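Structural PPIase-like protein L605 (Mimivirus, PDB 2OSE) is a trimeric cyclophilin of the virion that may bind cyclosporin A and may catalyse cis-trans isomerisation of peptidyl-prolyl bonds. Local coordinates at residues I27-L31 with V179-I183; V48-N52 with K202-Y206; Y76-H82 with D144-M148; L85-Y89 with N158-L163. One frame throughout, in Å; residues are numbered along the deposited sequence.

Contacts 1 and 2 pack helices 177-186 and 41-52 on strands of the antiparallel cyclophilin barrel, contact 3 packs a loop on its core, and contact 4 joins a hairpin turn to a loop. The centres of contacts 1 and 2 are about 17 Å apart, and they touch through Arg30 and Lys202. Contact 3 lies near the middle of the chain. It touches contact 2, about 12 Å away between centres, where Leu50 meets Tyr76 and Ser145. It also touches contact 4, with centres about 18 Å apart, through Met148 against Tyr89 and Leu163. Contacts 2 and 4 lie on opposite sides of the chain centre, about 26 Å apart between centres. Contacts 3 and 4 both meet the third subunit, around the region that forms the active-site face in relatives.

Contact 1 of 4, residues I27-L31 with V179-I183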
loop_
_atom_site.group_PDB
_atom_site.type_symbol
_atom_site.label_atom_id
_atom_site.label_comp_id
_atom_site.label_asym_id
_atom_site.label_seq_id
_atom_site.Cartn_x
_atom_site.Cartn_y
_atom_site.Cartn_z
ATOM N N ILE A 27 18.879 -15.162 8.956
ATOM C CA ILE A 27 18.966 -14.315 10.160
ATOM C C ILE A 27 20.009 -13.214 9.960
ATOM O O ILE A 27 21.193 -13.484 9.729
ATOM C CB ILE A 27 19.338 -15.138 11.417
ATOM C CG1 ILE A 27 18.341 -16.279 11.608
ATOM C CG2 ILE A 27 19.453 -14.222 12.657
ATOM C CD1 ILE A 27 18.738 -17.277 12.623
ATOM N N ILE A 28 19.560 -11.970 10.038
ATOM C CA ILE A 28 20.501 -10.844 9.981
ATOM C C ILE A 28 21.010 -10.312 11.361
ATOM O O ILE A 28 21.951 -9.549 11.422
ATOM C CB ILE A 28 19.974 -9.716 9.111
ATOM C CG1 ILE A 28 18.751 -9.069 9.722
ATOM C CG2 ILE A 28 19.679 -10.230 7.674
ATOM C CD1 ILE A 28 18.191 -7.949 8.858
ATOM N N GLY A 29 20.407 -10.753 12.455
ATOM C CA GLY A 29 20.855 -10.324 13.765
ATOM C C GLY A 29 19.793 -10.634 14.784
ATOM O O GLY A 29 18.701 -11.066 14.416
ATOM N N ARG A 30 20.135 -10.460 16.056
ATOM C CA ARG A 30 19.194 -10.708 17.162
ATOM C C ARG A 30 18.996 -9.464 18.040
ATOM O O ARG A 30 19.960 -8.821 18.432
ATOM C CB ARG A 30 19.683 -11.895 18.019
ATOM C CG ARG A 30 18.854 -12.220 19.254
ATOM C CD ARG A 30 19.231 -13.574 19.817
ATOM N NE ARG A 30 18.661 -14.656 18.999
ATOM C CZ ARG A 30 18.375 -15.885 19.450
ATOM N NH1 ARG A 30 18.606 -16.225 20.713
ATOM N NH2 ARG A 30 17.859 -16.793 18.637
ATOM N N LEU A 31 17.737 -9.135 18.345
ATOM C CA LEU A 31 17.436 -8.079 19.317
ATOM C C LEU A 31 17.236 -8.697 20.682
ATOM O O LEU A 31 16.644 -9.755 20.788
ATOM C CB LEU A 31 16.169 -7.318 18.902
ATOM C CG LEU A 31 16.155 -6.666 17.514
ATOM C CD1 LEU A 31 14.757 -5.985 17.328
ATOM C CD2 LEU A 31 17.290 -5.660 17.317
ATOM N N VAL A 179 21.794 -4.139 14.797
ATOM C CA VAL A 179 20.846 -4.832 13.897
ATOM C C VAL A 179 19.815 -3.811 13.421
ATOM O O VAL A 179 19.459 -3.753 12.233
ATOM C CB VAL A 179 20.190 -6.038 14.614
ATOM C CG1 VAL A 179 19.208 -6.766 13.680
ATOM C CG2 VAL A 179 21.276 -6.963 15.093
ATOM N N LEU A 180 19.359 -2.975 14.341
ATOM C CA LEU A 180 18.537 -1.819 13.983
ATOM C C LEU A 180 19.211 -0.915 12.949
ATOM O O LEU A 180 18.562 -0.450 12.041
ATOM C CB LEU A 180 18.128 -0.992 15.214
ATOM C CG LEU A 180 17.283 -1.709 16.283
ATOM C CD1 LEU A 180 16.875 -0.710 17.369
ATOM C CD2 LEU A 180 16.037 -2.423 15.716
ATOM N N ASP A 181 20.500 -0.646 13.110
ATOM C CA ASP A 181 21.261 0.101 12.109
ATOM C C ASP A 181 21.243 -0.549 10.704
ATOM O O ASP A 181 21.087 0.145 9.723
ATOM C CB ASP A 181 22.716 0.289 12.550
ATOM C CG ASP A 181 22.858 1.111 13.818
ATOM O OD1 ASP A 181 22.008 1.983 14.105
ATOM O OD2 ASP A 181 23.835 0.860 14.554
ATOM N N LYS A 182 21.439 -1.856 10.630
ATOM C CA LYS A 182 21.391 -2.606 9.367
ATOM C C LYS A 182 20.019 -2.438 8.680
ATOM O O LYS A 182 19.944 -2.154 7.482
ATOM C CB LYS A 182 21.678 -4.082 9.616
ATOM C CG LYS A 182 23.170 -4.394 9.922
ATOM C CD LYS A 182 23.395 -5.900 10.109
ATOM C CE LYS A 182 24.890 -6.145 10.395
ATOM N NZ LYS A 182 25.166 -7.633 10.516
ATOM N N ILE A 183 18.949 -2.640 9.458
ATOM C CA ILE A 183 17.572 -2.424 8.983
ATOM C C ILE A 183 17.403 -1.014 8.418
ATOM O O ILE A 183 16.958 -0.840 7.272
ATOM C CB ILE A 183 16.516 -2.705 10.110
ATOM C CG1 ILE A 183 16.512 -4.202 10.474
ATOM C CG2 ILE A 183 15.122 -2.265 9.644
ATOM C CD1 ILE A 183 15.824 -4.521 11.841
HETATM O O HOH W 1 23.995 -8.931 12.837
#
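Val179, Ile28 and Leu31 bury the most surface here. Val179 points from helix 177-186 toward the strand and fills the space beside Gly29. Its CG2 lies 3.6 Å from Gly29 CA and 3.8 Å from Arg30 N. A CB on Gly29 would clash with this methyl, and the backbone angles of Gly29 also call for glycine. Leu31 closes over the start of the helical segment. Its CD2 lies 4.0 Å from Val179 CB and 3.8 Å from Leu180 CD2. Ile28 packs farther along the helix, with CD1 at 4.4 Å from Ile183 CG1. Ile28 and Ile183 both also touch Phe198, and Leu31 and Leu180 both touch Ile149. The strand and helix segments run at 136° to each other, with axes 8.5 Å apart. The helix belongs to the pair that caps the barrel ends in cyclophilins. At the outer edge a water donates to Ile28 O (2.6 Å) and accepts from Lys182 NZ (2.9 Å). Lys182 also makes a long, weak ion pair with Glu137 of the second subunit. The joint is thus mainly close apolar packing, with one water bridge at its outer edge.

Contact 2 of 4, residues V48-N52 with K202-Y206; sequences VQLTN and KCGAY
Residues 48-52 are the last helical turn of helix 41-52, with Asn52 N hydrogen-bonded to Val48 O at 3.0 Å. Residues 203-205 are extended. The two axes pass 6.4 Å apart at a signed crossing angle of -124°. The nearest CA pair is Asn52 and Gly204, at 4.7 Å. Cys203 and Ala205 point their CB atoms toward the helix. Gly204, fully extended at phi/psi 174/173, lies between them; it meets the helix end through its backbone.

Packing is tightest at Thr51, whose chi1 is -94°. Its CG2 lies 3.0 Å from Gly204 O and 3.6 Å from Ala205 N. Val48, in the t rotamer, brings CG1 to 4.4 Å from Ala205 CB. Cys203, in the p rotamer, places SG 3.5 Å from Thr51 O. Asn52, with chi1 -111° and chi2 60°, swings OD1 to 3.3 Å from Ala205 CB.

In the cyclophilin fold this helix is one of the two that cap the barrel. The strand pairs with strand 16-23 through Gly204 and Tyr18, and Thr51 also touches Val17 there.

Polar links are few. Gly204 CA makes a CA-H...O contact with Thr51 O at 3.5 Å. Ala205 N gives Asn52 OD1 a weak hydrogen bond of 3.4 Å. A water accepts from Ala205 N at 3.1 Å and donates weakly to Asn52 OD1 at 2.6 Å.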
loop_
_atom_site.group_PDB
_atom_site.type_symbol
_atom_site.label_atom_id
_atom_site.label_comp_id
_atom_site.label_asym_id
_atom_site.label_seq_id
_atom_site.Cartn_x
_atom_site.Cartn_y
_atom_site.Cartn_z
ATOM N N VAL A 48 5.544 -10.407 26.460
ATOM C CA VAL A 48 6.367 -11.542 26.896
ATOM C C VAL A 48 5.757 -12.919 26.577
ATOM O O VAL A 48 6.470 -13.823 26.131
ATOM C CB VAL A 48 6.775 -11.438 28.415
ATOM C CG1 VAL A 48 7.594 -12.630 28.836
ATOM C CG2 VAL A 48 7.564 -10.192 28.695
ATOM N N GLN A 49 4.444 -13.105 26.785
ATOM C CA GLN A 49 3.884 -14.438 26.513
ATOM C C GLN A 49 3.809 -14.756 25.042
ATOM O O GLN A 49 3.826 -15.919 24.654
ATOM C CB GLN A 49 2.514 -14.639 27.174
ATOM C CG GLN A 49 2.523 -14.445 28.672
ATOM C CD GLN A 49 3.587 -15.270 29.391
ATOM O OE1 GLN A 49 3.924 -16.387 28.985
ATOM N NE2 GLN A 49 4.103 -14.723 30.485
ATOM N N LEU A 50 3.722 -13.723 24.209
ATOM C CA LEU A 50 3.736 -13.943 22.754
ATOM C C LEU A 50 5.137 -14.280 22.277
ATOM O O LEU A 50 5.335 -14.941 21.269
ATOM C CB LEU A 50 3.234 -12.706 22.034
ATOM C CG LEU A 50 1.701 -12.550 22.074
ATOM C CD1 LEU A 50 1.339 -11.290 21.329
ATOM C CD2 LEU A 50 1.048 -13.753 21.416
ATOM N N THR A 51 6.112 -13.781 23.013
ATOM C CA THR A 51 7.485 -14.085 22.749
ATOM C C THR A 51 7.759 -15.547 23.101
ATOM O O THR A 51 8.417 -16.261 22.352
ATOM C CB THR A 51 8.303 -13.099 23.565
ATOM O OG1 THR A 51 8.615 -11.977 22.738
ATOM C CG2 THR A 51 9.488 -13.726 24.127
ATOM N N ASN A 52 7.195 -16.011 24.212
ATOM C CA ASN A 52 7.253 -17.437 24.553
ATOM C C ASN A 52 6.522 -18.399 23.622
ATOM O O ASN A 52 6.962 -19.545 23.465
ATOM C CB ASN A 52 6.859 -17.689 26.003
ATOM C CG ASN A 52 8.046 -18.125 26.824
ATOM O OD1 ASN A 52 9.028 -17.391 26.943
ATOM N ND2 ASN A 52 8.004 -19.355 27.330
ATOM N N LYS A 202 13.194 -16.966 15.327
ATOM C CA LYS A 202 13.051 -17.509 16.671
ATOM C C LYS A 202 12.962 -16.383 17.708
ATOM O O LYS A 202 13.611 -15.350 17.570
ATOM C CB LYS A 202 14.227 -18.441 17.036
ATOM C CG LYS A 202 14.178 -19.852 16.443
ATOM C CD LYS A 202 15.062 -20.822 17.299
ATOM C CE LYS A 202 14.907 -22.270 16.852
ATOM N NZ LYS A 202 13.668 -22.929 17.442
ATOM N N CYS A 203 12.151 -16.595 18.740
ATOM C CA CYS A 203 12.008 -15.627 19.804
ATOM C C CYS A 203 11.725 -16.401 21.087
ATOM O O CYS A 203 11.387 -17.600 21.057
ATOM C CB CYS A 203 10.932 -14.574 19.476
ATOM S SG CYS A 203 9.300 -15.230 19.126
ATOM N N GLY A 204 11.844 -15.719 22.204
ATOM C CA GLY A 204 11.758 -16.376 23.493
ATOM C C GLY A 204 12.082 -15.408 24.592
ATOM O O GLY A 204 12.466 -14.273 24.336
ATOM N N ALA A 205 11.885 -15.866 25.822
ATOM C CA ALA A 205 12.263 -15.120 27.007
ATOM C C ALA A 205 13.431 -15.850 27.616
ATOM O O ALA A 205 13.468 -17.095 27.601
ATOM C CB ALA A 205 11.107 -15.064 27.993
ATOM N N TYR A 206 14.407 -15.088 28.100
ATOM C CA TYR A 206 15.436 -15.620 28.979
ATOM C C TYR A 206 14.809 -15.952 30.332
ATOM O O TYR A 206 13.840 -15.302 30.741
ATOM C CB TYR A 206 16.548 -14.591 29.198
ATOM C CG TYR A 206 17.264 -14.195 27.957
ATOM C CD1 TYR A 206 18.239 -15.016 27.395
ATOM C CD2 TYR A 206 16.959 -12.994 27.316
ATOM C CE1 TYR A 206 18.905 -14.633 26.225
ATOM C CE2 TYR A 206 17.616 -12.620 26.165
ATOM C CZ TYR A 206 18.572 -13.439 25.623
ATOM O OH TYR A 206 19.224 -13.035 24.488
HETATM O O HOH W 2 10.857 -18.818 25.668
#

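Contact 3 of 4, residues Y76-H82 with D144-M148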
loop_
_atom_site.group_PDB
_atom_site.type_symbol
_atom_site.label_atom_id
_atom_site.label_comp_id
_atom_site.label_asym_id
_atom_site.label_seq_id
_atom_site.Cartn_x
_atom_site.Cartn_y
_atom_site.Cartn_z
ATOM N N TYR A 76 5.152 -14.413 18.083
ATOM C CA TYR A 76 5.657 -13.357 17.234
ATOM C C TYR A 76 6.493 -13.963 16.118
ATOM O O TYR A 76 6.747 -13.312 15.141
ATOM C CB TYR A 76 6.515 -12.380 18.059
ATOM C CG TYR A 76 5.742 -11.311 18.778
ATOM C CD1 TYR A 76 4.788 -10.530 18.093
ATOM C CD2 TYR A 76 5.971 -11.043 20.128
ATOM C CE1 TYR A 76 4.087 -9.525 18.748
ATOM C CE2 TYR A 76 5.273 -10.052 20.791
ATOM C CZ TYR A 76 4.327 -9.283 20.088
ATOM O OH TYR A 76 3.637 -8.262 20.717
ATOM N N GLU A 77 6.924 -15.216 16.277
ATOM C CA GLU A 77 7.758 -15.904 15.300
ATOM C C GLU A 77 7.012 -15.958 13.964
ATOM O O GLU A 77 5.887 -16.434 13.896
ATOM C CB GLU A 77 8.180 -17.299 15.778
ATOM C CG GLU A 77 9.009 -18.063 14.691
ATOM C CD GLU A 77 9.651 -19.373 15.159
ATOM O OE1 GLU A 77 9.390 -19.853 16.281
ATOM O OE2 GLU A 77 10.466 -19.915 14.380
ATOM N N GLY A 78 7.625 -15.383 12.930
ATOM C CA GLY A 78 7.047 -15.374 11.596
ATOM C C GLY A 78 6.380 -14.068 11.231
ATOM O O GLY A 78 6.158 -13.795 10.052
ATOM N N CYS A 79 6.059 -13.248 12.235
ATOM C CA CYS A 79 5.499 -11.910 11.987
ATOM C C CYS A 79 6.392 -11.053 11.113
ATOM O O CYS A 79 7.626 -11.025 11.297
ATOM C CB CYS A 79 5.278 -11.167 13.296
ATOM S SG CYS A 79 3.912 -11.783 14.209
ATOM N N LYS A 80 5.770 -10.340 10.177
ATOM C CA LYS A 80 6.483 -9.387 9.328
ATOM C C LYS A 80 6.534 -8.021 10.000
ATOM O O LYS A 80 5.662 -7.678 10.805
ATOM C CB LYS A 80 5.806 -9.249 7.956
ATOM C CG LYS A 80 5.611 -10.590 7.216
ATOM C CD LYS A 80 5.071 -10.377 5.791
ATOM C CE LYS A 80 4.903 -11.738 5.066
ATOM N NZ LYS A 80 4.120 -11.524 3.788
ATOM N N PHE A 81 7.563 -7.244 9.673
ATOM C CA PHE A 81 7.590 -5.848 10.058
ATOM C C PHE A 81 6.806 -5.123 8.987
ATOM O O PHE A 81 7.269 -5.016 7.850
ATOM C CB PHE A 81 9.030 -5.340 10.233
ATOM C CG PHE A 81 9.672 -5.858 11.494
ATOM C CD1 PHE A 81 9.484 -5.185 12.714
ATOM C CD2 PHE A 81 10.368 -7.049 11.487
ATOM C CE1 PHE A 81 10.025 -5.699 13.907
ATOM C CE2 PHE A 81 10.932 -7.565 12.665
ATOM C CZ PHE A 81 10.759 -6.882 13.874
ATOM N N HIS A 82 5.611 -4.665 9.357
ATOM C CA HIS A 82 4.584 -4.237 8.376
ATOM C C HIS A 82 4.552 -2.746 8.070
ATOM O O HIS A 82 4.014 -2.325 7.026
ATOM C CB HIS A 82 3.185 -4.780 8.745
ATOM C CG HIS A 82 2.653 -4.328 10.080
ATOM N ND1 HIS A 82 2.329 -3.017 10.355
ATOM C CD2 HIS A 82 2.309 -5.032 11.185
ATOM C CE1 HIS A 82 1.828 -2.927 11.572
ATOM N NE2 HIS A 82 1.810 -4.137 12.101
ATOM N N ASP A 144 -2.820 -4.152 21.705
ATOM C CA ASP A 144 -2.755 -5.552 21.364
ATOM C C ASP A 144 -1.264 -5.968 21.207
ATOM O O ASP A 144 -0.365 -5.357 21.820
ATOM C CB ASP A 144 -3.676 -5.874 20.139
ATOM C CG ASP A 144 -3.375 -5.021 18.895
ATOM O OD1 ASP A 144 -2.237 -4.470 18.779
ATOM O OD2 ASP A 144 -4.289 -4.912 18.008
ATOM N N SER A 145 -1.032 -7.000 20.409
ATOM C CA SER A 145 0.304 -7.500 20.075
ATOM C C SER A 145 1.179 -6.561 19.215
ATOM O O SER A 145 2.382 -6.828 19.046
ATOM C CB SER A 145 0.140 -8.833 19.349
ATOM O OG SER A 145 -0.677 -8.670 18.188
ATOM N N THR A 146 0.568 -5.515 18.644
ATOM C CA THR A 146 1.238 -4.530 17.789
ATOM C C THR A 146 2.257 -3.663 18.538
ATOM O O THR A 146 1.928 -2.976 19.497
ATOM C CB THR A 146 0.223 -3.570 17.084
ATOM O OG1 THR A 146 -0.836 -4.354 16.502
ATOM C CG2 THR A 146 0.937 -2.750 15.967
ATOM N N PHE A 147 3.504 -3.699 18.077
ATOM C CA PHE A 147 4.569 -3.058 18.822
ATOM C C PHE A 147 5.508 -2.311 17.876
ATOM O O PHE A 147 5.625 -2.653 16.712
ATOM C CB PHE A 147 5.323 -4.108 19.683
ATOM C CG PHE A 147 6.233 -5.025 18.883
ATOM C CD1 PHE A 147 7.510 -4.602 18.511
ATOM C CD2 PHE A 147 5.818 -6.292 18.514
ATOM C CE1 PHE A 147 8.345 -5.427 17.803
ATOM C CE2 PHE A 147 6.654 -7.147 17.793
ATOM C CZ PHE A 147 7.909 -6.707 17.445
ATOM N N MET A 148 6.188 -1.307 18.404
ATOM C CA MET A 148 7.070 -0.464 17.647
ATOM C C MET A 148 8.450 -0.449 18.311
ATOM O O MET A 148 8.544 -0.439 19.528
ATOM C CB MET A 148 6.501 0.951 17.692
ATOM C CG MET A 148 7.301 1.987 16.910
ATOM S SD MET A 148 6.696 3.670 17.101
ATOM C CE MET A 148 5.218 3.570 16.036
#
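A very short hydrogen bond stands out: Tyr76 OH donates to Ser145 O at 2.5 Å. It ties the Tyr76 side chain to the backbone just ahead of strand 147-150. The same ring takes the edge of Phe147 against one face. This T-shaped pair has centroids 5.0 Å apart and planes at 79°, and Tyr76 CE1 lies 3.6 Å from Phe147 CE2. Phe81 adds to the cluster, with CE1 at 4.2 Å from Phe147 CZ. A type II beta turn from Tyr76 to Cys79 reverses the backbone at the start of 76-82, with Gly78 at positive phi. Within 144-148, Asp144 OD1 accepts from Thr146 N at 3.0 Å, which makes an Asx turn, and from Thr146 OG1 at 2.7 Å. His82 NE2 meets Thr146 CG2 at 4.2 Å, and this buried nitrogen has no polar partner in the model. Asp144 also forms a salt bridge with Arg193 of the third subunit, whose Gly192 packs on His82. Within the barrel core, Phe47 of helix 41-52 meets both Tyr76 and Phe147. Ile200 of strand 198-205 touches Tyr76, Phe81 and Phe147, while Leu129 of strand 128-135 packs on Phe147.

Contact 4 of 4, residues L85-Y89 with N158-L163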
loop_
_atom_site.group_PDB
_atom_site.type_symbol
_atom_site.label_atom_id
_atom_site.label_comp_id
_atom_site.label_asym_id
_atom_site.label_seq_id
_atom_site.Cartn_x
_atom_site.Cartn_y
_atom_site.Cartn_z
ATOM N N LEU A 85 9.846 2.887 8.728
ATOM C CA LEU A 85 10.094 4.272 8.373
ATOM C C LEU A 85 11.534 4.625 8.699
ATOM O O LEU A 85 11.908 4.686 9.888
ATOM C CB LEU A 85 9.101 5.210 9.093
ATOM C CG LEU A 85 9.215 6.689 8.703
ATOM C CD1 LEU A 85 8.932 6.860 7.197
ATOM C CD2 LEU A 85 8.347 7.635 9.582
ATOM N N HIS A 86 12.331 4.839 7.642
ATOM C CA HIS A 86 13.759 5.225 7.741
ATOM C C HIS A 86 13.967 6.326 8.764
ATOM O O HIS A 86 13.216 7.327 8.796
ATOM C CB HIS A 86 14.313 5.610 6.340
ATOM C CG HIS A 86 15.754 6.034 6.328
ATOM N ND1 HIS A 86 16.804 5.137 6.407
ATOM C CD2 HIS A 86 16.320 7.252 6.158
ATOM C CE1 HIS A 86 17.953 5.796 6.358
ATOM N NE2 HIS A 86 17.686 7.079 6.195
ATOM N N ASN A 87 14.984 6.146 9.615
ATOM C CA ASN A 87 15.365 7.127 10.661
ATOM C C ASN A 87 14.292 7.324 11.727
ATOM O O ASN A 87 14.367 8.273 12.514
ATOM C CB ASN A 87 15.732 8.511 10.084
ATOM C CG ASN A 87 17.080 8.548 9.423
ATOM O OD1 ASN A 87 17.396 9.503 8.697
ATOM N ND2 ASN A 87 17.889 7.538 9.657
ATOM N N ASN A 88 13.303 6.432 11.749
ATOM C CA ASN A 88 12.207 6.553 12.703
ATOM C C ASN A 88 11.918 5.279 13.463
ATOM O O ASN A 88 12.311 5.168 14.634
ATOM C CB ASN A 88 10.925 7.119 12.064
ATOM C CG ASN A 88 11.061 8.557 11.717
ATOM O OD1 ASN A 88 10.633 9.458 12.477
ATOM N ND2 ASN A 88 11.696 8.818 10.571
ATOM N N TYR A 89 11.268 4.316 12.810
ATOM C CA TYR A 89 10.758 3.114 13.517
ATOM C C TYR A 89 10.503 1.934 12.623
ATOM O O TYR A 89 10.435 2.069 11.387
ATOM C CB TYR A 89 9.458 3.420 14.303
ATOM C CG TYR A 89 8.369 4.126 13.479
ATOM C CD1 TYR A 89 7.637 3.428 12.516
ATOM C CD2 TYR A 89 8.068 5.478 13.697
ATOM C CE1 TYR A 89 6.627 4.080 11.749
ATOM C CE2 TYR A 89 7.060 6.143 12.924
ATOM C CZ TYR A 89 6.373 5.426 11.962
ATOM O OH TYR A 89 5.406 6.055 11.204
ATOM N N ASN A 158 13.766 13.953 11.939
ATOM C CA ASN A 158 12.790 12.850 11.924
ATOM C C ASN A 158 11.463 13.268 12.545
ATOM O O ASN A 158 11.310 14.421 12.956
ATOM C CB ASN A 158 13.368 11.551 12.546
ATOM C CG ASN A 158 13.721 11.695 14.022
ATOM O OD1 ASN A 158 12.990 12.320 14.791
ATOM N ND2 ASN A 158 14.853 11.109 14.421
ATOM N N VAL A 159 10.519 12.341 12.635
ATOM C CA VAL A 159 9.195 12.642 13.171
ATOM C C VAL A 159 8.819 11.865 14.429
ATOM O O VAL A 159 7.641 11.678 14.733
ATOM C CB VAL A 159 8.082 12.524 12.094
ATOM C CG1 VAL A 159 8.200 13.689 11.082
ATOM C CG2 VAL A 159 8.078 11.163 11.384
ATOM N N LEU A 160 9.817 11.424 15.178
ATOM C CA LEU A 160 9.557 10.719 16.421
ATOM C C LEU A 160 8.909 11.638 17.465
ATOM O O LEU A 160 8.105 11.169 18.273
ATOM C CB LEU A 160 10.831 10.045 16.964
ATOM C CG LEU A 160 11.431 8.924 16.112
ATOM C CD1 LEU A 160 12.673 8.360 16.790
ATOM C CD2 LEU A 160 10.406 7.815 15.808
ATOM N N ASP A 161 9.229 12.935 17.442
ATOM C CA ASP A 161 8.538 13.859 18.349
ATOM C C ASP A 161 7.032 13.978 18.091
ATOM O O ASP A 161 6.297 14.503 18.930
ATOM C CB ASP A 161 9.211 15.231 18.442
ATOM C CG ASP A 161 9.264 15.961 17.121
ATOM O OD1 ASP A 161 8.507 15.631 16.174
ATOM O OD2 ASP A 161 10.107 16.881 17.041
ATOM N N GLU A 162 6.577 13.461 16.949
ATOM C CA GLU A 162 5.159 13.581 16.575
ATOM C C GLU A 162 4.334 12.405 17.061
ATOM O O GLU A 162 3.102 12.414 16.922
ATOM C CB GLU A 162 4.997 13.741 15.057
ATOM C CG GLU A 162 5.436 15.117 14.522
ATOM C CD GLU A 162 5.462 15.194 12.989
ATOM O OE1 GLU A 162 4.773 14.380 12.313
ATOM O OE2 GLU A 162 6.209 16.057 12.460
ATOM N N LEU A 163 4.997 11.387 17.622
ATOM C CA LEU A 163 4.283 10.200 18.107
ATOM C C LEU A 163 3.349 10.592 19.229
ATOM O O LEU A 163 3.716 11.394 20.074
ATOM C CB LEU A 163 5.245 9.105 18.583
ATOM C CG LEU A 163 6.102 8.367 17.524
ATOM C CD1 LEU A 163 7.178 7.515 18.218
ATOM C CD2 LEU A 163 5.259 7.506 16.578
#
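Leu160 and Tyr89 form the apolar centre. Leu160 CD2 lies at the edge of the Tyr89 ring, 3.9 Å from Tyr89 CD2. Leu163 extends the patch, with CD2 at 4.3 Å from Tyr89 CE2. Nearby, Leu85 CD2 touches Val159 CG2 at 4.0 Å. Asn88 makes the polar edge. Its OD1 accepts from Val159 N at 2.9 Å, so the side chain holds the loop just before the 3-10 segment 160-162. Its ND2 donates to His86 O at 2.8 Å and braces the hairpin turn. Asn158, beside it, is held through hydrogen bonds to Asp153 O and Arg155 N. Asn88 and Tyr89 both face Leu85 in a classic beta bulge, with Leu85 O accepting from Asn88 N at 2.9 Å and Tyr89 N at 3.0 Å. Ala191 of the third subunit packs on Tyr89 and Leu163. In cyclophilins the corresponding hairpin and loop border the peptide-binding face of the barrel, so the neighbouring subunit probably covers part of that region here.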